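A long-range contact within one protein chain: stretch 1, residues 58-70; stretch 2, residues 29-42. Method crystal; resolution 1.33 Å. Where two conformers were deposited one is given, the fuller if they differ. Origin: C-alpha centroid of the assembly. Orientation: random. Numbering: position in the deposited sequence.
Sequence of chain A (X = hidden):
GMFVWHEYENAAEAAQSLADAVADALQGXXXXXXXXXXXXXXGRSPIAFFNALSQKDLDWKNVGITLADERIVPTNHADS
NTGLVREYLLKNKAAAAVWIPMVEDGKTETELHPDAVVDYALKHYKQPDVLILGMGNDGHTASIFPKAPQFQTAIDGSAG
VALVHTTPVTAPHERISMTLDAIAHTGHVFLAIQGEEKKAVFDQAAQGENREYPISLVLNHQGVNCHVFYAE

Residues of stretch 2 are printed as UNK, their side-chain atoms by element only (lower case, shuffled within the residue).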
ATOM      1  N   LEU A  58     -14.240 -14.063   4.628  1.00 16.85           N
ATOM      2  CA  LEU A  58     -14.409 -12.944   5.546  1.00 16.47           C
ATOM      3  C   LEU A  58     -15.715 -12.240   5.237  1.00 16.10           C
ATOM      4  O   LEU A  58     -16.285 -12.324   4.154  1.00 14.87           O
ATOM      5  CB  LEU A  58     -13.252 -11.890   5.317  1.00 18.77           C
ATOM      6  CG  LEU A  58     -11.854 -12.321   5.707  1.00 20.67           C
ATOM      7  CD1 LEU A  58     -10.839 -11.287   5.379  1.00 21.09           C
ATOM      8  CD2 LEU A  58     -11.786 -12.683   7.214  1.00 29.14           C
ATOM      9  N   ASP A  59     -16.147 -11.403   6.176  1.00 14.95           N
ATOM     10  CA  ASP A  59     -17.338 -10.566   5.977  1.00 14.77           C
ATOM     11  C   ASP A  59     -16.989  -9.336   5.144  1.00 13.15           C
ATOM     12  O   ASP A  59     -16.966  -8.160   5.593  1.00 13.77           O
ATOM     13  CB  ASP A  59     -17.884 -10.130   7.351  1.00 15.60           C
ATOM     14  CG  ASP A  59     -19.230  -9.456   7.278  1.00 18.73           C
ATOM     15  OD1 ASP A  59     -19.942  -9.556   6.271  1.00 19.70           O
ATOM     16  OD2 ASP A  59     -19.564  -8.799   8.312  1.00 21.14           O
ATOM     17  N   TRP A  60     -16.681  -9.589   3.877  1.00 13.16           N
ATOM     18  CA  TRP A  60     -16.135  -8.543   3.008  1.00 12.28           C
ATOM     19  C   TRP A  60     -17.023  -7.344   2.771  1.00 11.17           C
ATOM     20  O   TRP A  60     -16.541  -6.262   2.521  1.00 12.65           O
ATOM     21  CB  TRP A  60     -15.727  -9.173   1.666  1.00 13.23           C
ATOM     22  CG  TRP A  60     -14.506 -10.021   1.712  1.00 11.29           C
ATOM     23  CD1 TRP A  60     -14.447 -11.378   1.579  1.00 11.94           C
ATOM     24  CD2 TRP A  60     -13.141  -9.572   1.817  1.00 11.28           C
ATOM     25  NE1 TRP A  60     -13.140 -11.809   1.600  1.00 12.99           N
ATOM     26  CE2 TRP A  60     -12.318 -10.720   1.710  1.00 11.64           C
ATOM     27  CE3 TRP A  60     -12.537  -8.313   1.909  1.00 11.31           C
ATOM     28  CZ2 TRP A  60     -10.943 -10.649   1.769  1.00 13.09           C
ATOM     29  CZ3 TRP A  60     -11.140  -8.254   1.986  1.00 13.06           C
ATOM     30  CH2 TRP A  60     -10.370  -9.412   1.890  1.00 11.58           C
ATOM     31  N   LYS A  61     -18.346  -7.520   2.873  0.50 12.93           N
ATOM     32  CA  LYS A  61     -19.229  -6.373   2.723  0.50 13.86           C
ATOM     33  C   LYS A  61     -18.981  -5.284   3.776  0.50 13.22           C
ATOM     34  O   LYS A  61     -19.371  -4.130   3.553  0.50 15.26           O
ATOM     35  CB  LYS A  61     -20.689  -6.791   2.779  0.50 14.92           C
ATOM     36  CG  LYS A  61     -21.128  -7.287   4.124  0.50 15.13           C
ATOM     37  CD  LYS A  61     -22.593  -7.716   4.150  0.50 18.00           C
ATOM     38  CE  LYS A  61     -23.149  -7.937   5.559  0.50 16.02           C
ATOM     39  NZ  LYS A  61     -22.626  -9.127   6.246  0.50 19.82           N
ATOM     40  N   ASN A  62     -18.359  -5.659   4.895  1.00 13.67           N
ATOM     41  CA  ASN A  62     -17.979  -4.716   5.937  1.00 14.01           C
ATOM     42  C   ASN A  62     -16.517  -4.340   5.902  1.00 14.02           C
ATOM     43  O   ASN A  62     -15.996  -3.810   6.886  1.00 14.07           O
ATOM     44  CB  ASN A  62     -18.399  -5.290   7.304  1.00 14.25           C
ATOM     45  CG  ASN A  62     -19.905  -5.128   7.521  1.00 16.95           C
ATOM     46  OD1 ASN A  62     -20.471  -4.066   7.230  1.00 18.70           O
ATOM     47  ND2 ASN A  62     -20.564  -6.189   7.942  1.00 19.14           N
ATOM     48  N   VAL A  63     -15.844  -4.605   4.784  1.00 12.02           N
ATOM     49  CA  VAL A  63     -14.443  -4.246   4.608  1.00 10.91           C
ATOM     50  C   VAL A  63     -14.349  -3.255   3.470  1.00 11.86           C
ATOM     51  O   VAL A  63     -14.868  -3.484   2.361  1.00 13.70           O
ATOM     52  CB  VAL A  63     -13.593  -5.476   4.291  1.00 11.13           C
ATOM     53  CG1 VAL A  63     -12.116  -5.077   4.069  1.00 13.39           C
ATOM     54  CG2 VAL A  63     -13.734  -6.517   5.398  1.00 13.42           C
ATOM     55  N   GLY A  64     -13.710  -2.124   3.723  1.00 11.86           N
ATOM     56  CA  GLY A  64     -13.344  -1.182   2.670  1.00 12.10           C
ATOM     57  C   GLY A  64     -11.961  -1.518   2.182  1.00 11.29           C
ATOM     58  O   GLY A  64     -11.116  -1.872   2.986  1.00 13.39           O
ATOM     59  N   ILE A  65     -11.759  -1.460   0.863  1.00 11.55           N
ATOM     60  CA  ILE A  65     -10.449  -1.695   0.271  1.00 11.48           C
ATOM     61  C   ILE A  65     -10.048  -0.448  -0.502  1.00 10.07           C
ATOM     62  O   ILE A  65     -10.847   0.154  -1.217  1.00 11.32           O
ATOM     63  CB  ILE A  65     -10.434  -2.944  -0.679  1.00 11.22           C
ATOM     64  CG1 ILE A  65     -10.813  -4.182   0.114  1.00 11.13           C
ATOM     65  CG2 ILE A  65      -9.004  -3.090  -1.303  1.00 12.45           C
ATOM     66  CD1 ILE A  65     -10.830  -5.475  -0.672  1.00 12.88           C
ATOM     67  N   THR A  66      -8.789  -0.075  -0.351  1.00 11.31           N
ATOM     68  CA  THR A  66      -8.235   1.059  -1.040  1.00 11.48           C
ATOM     69  C   THR A  66      -6.754   0.799  -1.316  1.00 10.60           C
ATOM     70  O   THR A  66      -6.239  -0.300  -1.131  1.00 11.11           O
ATOM     71  CB  THR A  66      -8.424   2.322  -0.179  1.00 11.65           C
ATOM     72  OG1 THR A  66      -8.248   3.503  -1.001  1.00 13.03           O
ATOM     73  CG2 THR A  66      -7.502   2.391   1.070  1.00 14.78           C
ATOM     74  N   LEU A  67      -6.097   1.837  -1.808  1.00 11.31           N
ATOM     75  CA  LEU A  67      -4.698   1.798  -2.186  1.00 11.00           C
ATOM     76  C   LEU A  67      -3.777   2.573  -1.290  1.00 10.24           C
ATOM     77  O   LEU A  67      -4.166   3.639  -0.799  1.00 13.03           O
ATOM     78  CB  LEU A  67      -4.559   2.393  -3.596  1.00 11.36           C
ATOM     79  CG  LEU A  67      -5.313   1.712  -4.695  1.00 13.99           C
ATOM     80  CD1 LEU A  67      -5.332   2.526  -5.995  1.00 15.75           C
ATOM     81  CD2 LEU A  67      -4.719   0.357  -4.925  1.00 15.69           C
ATOM     82  N   ALA A  68      -2.560   2.096  -1.147  1.00 10.28           N
ATOM     83  CA  ALA A  68      -1.506   2.850  -0.445  1.00 10.39           C
ATOM     84  C   ALA A  68      -1.024   4.015  -1.314  1.00 11.04           C
ATOM     85  O   ALA A  68      -0.512   5.011  -0.778  1.00 11.45           O
ATOM     86  CB  ALA A  68      -0.326   1.934  -0.147  1.00 13.03           C
ATOM     87  N   ASP A  69      -1.159   3.882  -2.637  1.00  9.77           N
ATOM     88  CA  ASP A  69      -0.688   4.863  -3.580  1.00 10.16           C
ATOM     89  C   ASP A  69      -1.309   4.563  -4.929  1.00 10.48           C
ATOM     90  O   ASP A  69      -1.701   3.422  -5.195  1.00 11.20           O
ATOM     91  CB  ASP A  69       0.848   4.968  -3.674  1.00 10.80           C
ATOM     92  CG  ASP A  69       1.492   3.758  -4.267  1.00 12.49           C
ATOM     93  OD1 ASP A  69       1.269   2.656  -3.759  1.00 17.17           O
ATOM     94  OD2 ASP A  69       2.283   3.906  -5.224  1.00 13.56           O
ATOM     95  N   GLU A  70      -1.401   5.593  -5.772  1.00 10.15           N
ATOM     96  CA  GLU A  70      -2.000   5.440  -7.093  1.00 10.11           C
ATOM     97  C   GLU A  70      -1.298   6.331  -8.072  1.00 10.43           C
ATOM     98  O   GLU A  70      -0.807   7.416  -7.746  1.00 11.77           O
ATOM     99  CB  GLU A  70      -3.496   5.704  -7.033  1.00 11.68           C
ATOM    100  CG  GLU A  70      -4.284   5.643  -8.336  1.00 11.52           C
ATOM    101  CD  GLU A  70      -4.233   4.322  -9.096  1.00 11.87           C
ATOM    102  OE1 GLU A  70      -3.133   3.885  -9.440  1.00 12.08           O
ATOM    103  OE2 GLU A  70      -5.294   3.756  -9.346  1.00 14.15           O
ATOM    104  N   UNK A  29     -10.025  -6.705  13.315  1.00 15.67           N
ATOM    105  CA  UNK A  29     -10.706  -5.448  13.170  1.00 15.54           C
ATOM    106  C   UNK A  29     -12.213  -5.637  13.088  1.00 14.71           C
ATOM    107  O   UNK A  29     -12.963  -4.945  13.763  1.00 17.35           O
ATOM    108  c   UNK A  29     -10.175  -4.687  11.978  1.00 16.29           C
ATOM    109  N   UNK A  30     -12.693  -6.602  12.322  1.00 14.66           N
ATOM    110  CA  UNK A  30     -14.101  -6.873  12.214  1.00 15.53           C
ATOM    111  C   UNK A  30     -14.682  -7.271  13.609  1.00 16.08           C
ATOM    112  O   UNK A  30     -15.753  -6.817  13.965  1.00 18.51           O
ATOM    113  c   UNK A  30     -14.395  -8.003  11.224  1.00 14.61           C
ATOM    114  c   UNK A  30     -14.180  -7.609   9.753  1.00 15.05           C
ATOM    115  c   UNK A  30     -14.126  -8.899   8.908  1.00 17.23           C
ATOM    116  c   UNK A  30     -15.232  -6.631   9.220  1.00 15.37           C
ATOM    117  N   UNK A  31     -13.951  -8.088  14.358  1.00 15.68           N
ATOM    118  CA  UNK A  31     -14.376  -8.513  15.692  1.00 17.13           C
ATOM    119  C   UNK A  31     -14.462  -7.288  16.620  1.00 19.47           C
ATOM    120  O   UNK A  31     -15.369  -7.203  17.449  1.00 20.80           O
ATOM    121  o   UNK A  31     -12.485 -11.644  15.883  1.00 24.52           O
ATOM    122  o   UNK A  31     -14.394 -11.122  14.871  1.00 21.19           O
ATOM    123  c   UNK A  31     -13.439 -10.861  15.613  1.00 20.61           C
ATOM    124  c   UNK A  31     -13.384  -9.502  16.278  1.00 18.77           C
ATOM    125  N   UNK A  32     -13.471  -6.404  16.539  1.00 17.21           N
ATOM    126  CA  UNK A  32     -13.348  -5.236  17.473  1.00 18.65           C
ATOM    127  C   UNK A  32     -14.411  -4.186  17.168  1.00 17.29           C
ATOM    128  O   UNK A  32     -14.998  -3.545  18.080  1.00 18.38           O
ATOM    129  o   UNK A  32      -9.620  -3.045  17.793  1.00 42.09           O
ATOM    130  c   UNK A  32     -11.980  -4.564  17.347  1.00 23.55           C
ATOM    131  o   UNK A  32      -9.020  -4.256  19.531  1.00 49.41           O
ATOM    132  c   UNK A  32     -10.804  -5.174  18.120  1.00 30.55           C
ATOM    133  c   UNK A  32      -9.737  -4.094  18.500  1.00 37.79           C
ATOM    134  N   UNK A  33     -14.642  -3.932  15.895  1.00 17.51           N
ATOM    135  CA  UNK A  33     -15.470  -2.802  15.541  1.00 19.03           C
ATOM    136  C   UNK A  33     -16.456  -2.883  14.415  1.00 15.78           C
ATOM    137  O   UNK A  33     -17.106  -1.916  14.066  1.00 17.31           O
ATOM    138  c   UNK A  33     -11.640  -0.611  13.407  1.00 25.34           C
ATOM    139  n   UNK A  33     -10.763   0.637  13.305  1.00 26.02           N
ATOM    140  c   UNK A  33     -12.815  -0.449  14.345  1.00 27.00           C
ATOM    141  c   UNK A  33     -14.663  -1.592  15.371  1.00 22.81           C
ATOM    142  c   UNK A  33     -13.793  -1.666  14.267  1.00 19.34           C
ATOM    143  N   UNK A  34     -16.637  -4.082  13.903  1.00 15.72           N
ATOM    144  CA  UNK A  34     -17.701  -4.310  12.961  1.00 14.19           C
ATOM    145  C   UNK A  34     -17.424  -3.896  11.541  1.00 14.69           C
ATOM    146  O   UNK A  34     -18.291  -3.984  10.692  1.00 16.16           O
ATOM    147  N   UNK A  35     -16.182  -3.471  11.287  1.00 14.56           N
ATOM    148  CA  UNK A  35     -15.751  -3.004   9.975  1.00 14.67           C
ATOM    149  C   UNK A  35     -14.264  -2.927   9.977  1.00 13.36           C
ATOM    150  O   UNK A  35     -13.619  -2.935  11.005  1.00 15.03           O
ATOM    151  N   UNK A  36     -13.703  -2.932   8.759  1.00 13.56           N
ATOM    152  CA  UNK A  36     -12.246  -2.852   8.594  1.00 12.12           C
ATOM    153  C   UNK A  36     -11.940  -2.139   7.320  1.00 11.57           C
ATOM    154  O   UNK A  36     -12.756  -2.172   6.383  1.00 12.93           O
ATOM    155  c   UNK A  36     -11.627  -4.236   8.580  1.00 14.00           C
ATOM    156  N   UNK A  37     -10.786  -1.494   7.267  1.00 11.16           N
ATOM    157  CA  UNK A  37     -10.256  -0.870   6.038  1.00 11.27           C
ATOM    158  C   UNK A  37      -8.887  -1.464   5.756  1.00 10.38           C
ATOM    159  O   UNK A  37      -7.998  -1.465   6.621  1.00 11.83           O
ATOM    160  c   UNK A  37      -9.498   1.263   4.878  1.00 13.60           C
ATOM    161  c   UNK A  37     -10.217   0.644   6.136  1.00 11.56           C
ATOM    162  c   UNK A  37     -11.632   1.198   6.324  1.00 14.33           C
ATOM    163  N   UNK A  38      -8.742  -1.995   4.530  1.00 10.43           N
ATOM    164  CA  UNK A  38      -7.498  -2.577   4.035  1.00  9.97           C
ATOM    165  C   UNK A  38      -6.940  -1.659   2.920  1.00 10.17           C
ATOM    166  O   UNK A  38      -7.679  -1.309   1.964  1.00 11.27           O
ATOM    167  c   UNK A  38      -6.753  -4.636   2.580  1.00 10.25           C
ATOM    168  c   UNK A  38      -5.649  -5.091   3.553  1.00 11.95           C
ATOM    169  c   UNK A  38      -7.857  -3.918   3.372  1.00 11.41           C
ATOM    170  c   UNK A  38      -7.273  -5.808   1.768  1.00 11.48           C
ATOM    171  N   UNK A  39      -5.662  -1.292   3.015  1.00 10.00           N
ATOM    172  CA  UNK A  39      -4.983  -0.559   1.944  1.00  9.93           C
ATOM    173  C   UNK A  39      -3.910  -1.499   1.382  1.00  9.51           C
ATOM    174  O   UNK A  39      -3.133  -2.098   2.123  1.00 10.96           O
ATOM    175  c   UNK A  39      -4.352   0.761   2.480  1.00 10.91           C
ATOM    176  N   UNK A  40      -3.883  -1.623   0.048  1.00  9.60           N
ATOM    177  CA  UNK A  40      -2.907  -2.454  -0.637  1.00 10.36           C
ATOM    178  C   UNK A  40      -2.054  -1.622  -1.599  1.00  9.03           C
ATOM    179  O   UNK A  40      -2.446  -0.548  -2.041  1.00 10.55           O
ATOM    180  c   UNK A  40      -4.441  -4.482  -0.433  1.00 12.09           C
ATOM    181  c   UNK A  40      -3.606  -3.613  -1.416  1.00  9.73           C
ATOM    182  c   UNK A  40      -4.490  -3.080  -2.561  1.00 10.90           C
ATOM    183  N   UNK A  41      -0.907  -2.211  -1.923  1.00 10.73           N
ATOM    184  CA  UNK A  41       0.022  -1.640  -2.889  1.00 11.27           C
ATOM    185  C   UNK A  41      -0.083  -2.380  -4.223  1.00 12.06           C
ATOM    186  O   UNK A  41      -0.515  -3.539  -4.270  1.00 12.95           O
ATOM    187  o   UNK A  41       1.529  -0.865  -1.148  1.00 12.61           O
ATOM    188  c   UNK A  41       1.440  -1.660  -2.327  1.00 12.05           C
ATOM    189  N   UNK A  42       0.399  -1.741  -5.291  1.00 14.68           N
ATOM    190  CA  UNK A  42       0.311  -2.297  -6.625  1.00 14.21           C
ATOM    191  C   UNK A  42       1.590  -2.925  -7.080  1.00 14.55           C
ATOM    192  O   UNK A  42       2.377  -3.455  -6.312  1.00 15.93           O
TER
HETATM  193  O   HOH W   1     -19.141  -1.829   8.842  1.00 33.11           O
HETATM  194  O   HOH W   2       2.059   0.522  -5.093  1.00 20.42           O

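Position 29 carries one side-chain carbon, on a helix and out of reach of stretch 1; a lone CB identifies Ala29. Position 30 has four carbons, forked at the second, which is the leucine pattern. One branch tip lies 3.7 Å from Asn62 O and 4.1 Å from Val63 CG2, the other 4.2 Å from Asp59 CB: Leu30, whose CA-to-CB bond points toward stretch 1.

Position 31 has two carbons, the second bearing two oxygens, hence Asp31. Position 32 adds one carbon before the carboxylate, hence Glu32. At position 33 four carbons in a row end in nitrogen: Lys33. These three exposed side chains do not touch stretch 1.

Position 34 has no side-chain atoms. Its phi of 80° follows the helix, and a CB there would jam against the preceding carbonyl oxygen, so the backbone itself calls for Gly34. Its O lies 3.6 Å from Asn62 CB, and water 1 donates to Gly34 O (3.0 Å) and Asn62 OD1 (3.1 Å). Position 35 is also bare, but an ideal CB would fit; the missing atoms alone assign Gly35. Its CA approaches Asn62 O at 3.2 Å.

Position 36 has one carbon, 4.4 Å from Val63 CG2: Ala36. Position 37 has one carbon carrying two others, the valine fork, on the opposite sheet face beside Gly64: Val37. An ideal CB on Gly64 would lie 3.7 Å from Val37 CG2. Position 38, four carbons forked at the second, packs a tip 4.2 Å from Ile65 CG1: Leu38. Position 39 has a single carbon, 3.8 Å from Thr66 CG2: Ala39. Position 40 repeats the valine fork, one tip 4.2 Å from Leu67 CD2: Val40. Position 41, one carbon then oxygen, is Ser41; its OG lies 3.5 Å from Ala68 CB. Position 42 is bare, Gly42; water 2 accepts from Gly42 N (2.8 Å) and donates to Asp69 OD1 (2.6 Å).

The contact is a parallel strand pairing, with axes 25° apart. Six hydrogen bonds alternate direction: Ala36 N to Asn62 O (3.1 Å), Gly64 N to Ala36 O (2.8 Å), Leu38 N to Gly64 O (2.8 Å), Thr66 N to Leu38 O (2.8 Å), Val40 N to Thr66 O (2.9 Å) and Ala68 N to Val40 O (2.8 Å). N-H...O angles from 151° to 172° support each assignment. Val63, Ile65 and Leu67 share one face with Ala36, Leu38 and Val40, while Thr66 lies with Val37 and Ala39 on the other. Leu30 extends the apolar packing beyond the strands, and 740 Å² is buried in all.

Stretch 2, residues 29-42: ALDEKGGAVLAVSG
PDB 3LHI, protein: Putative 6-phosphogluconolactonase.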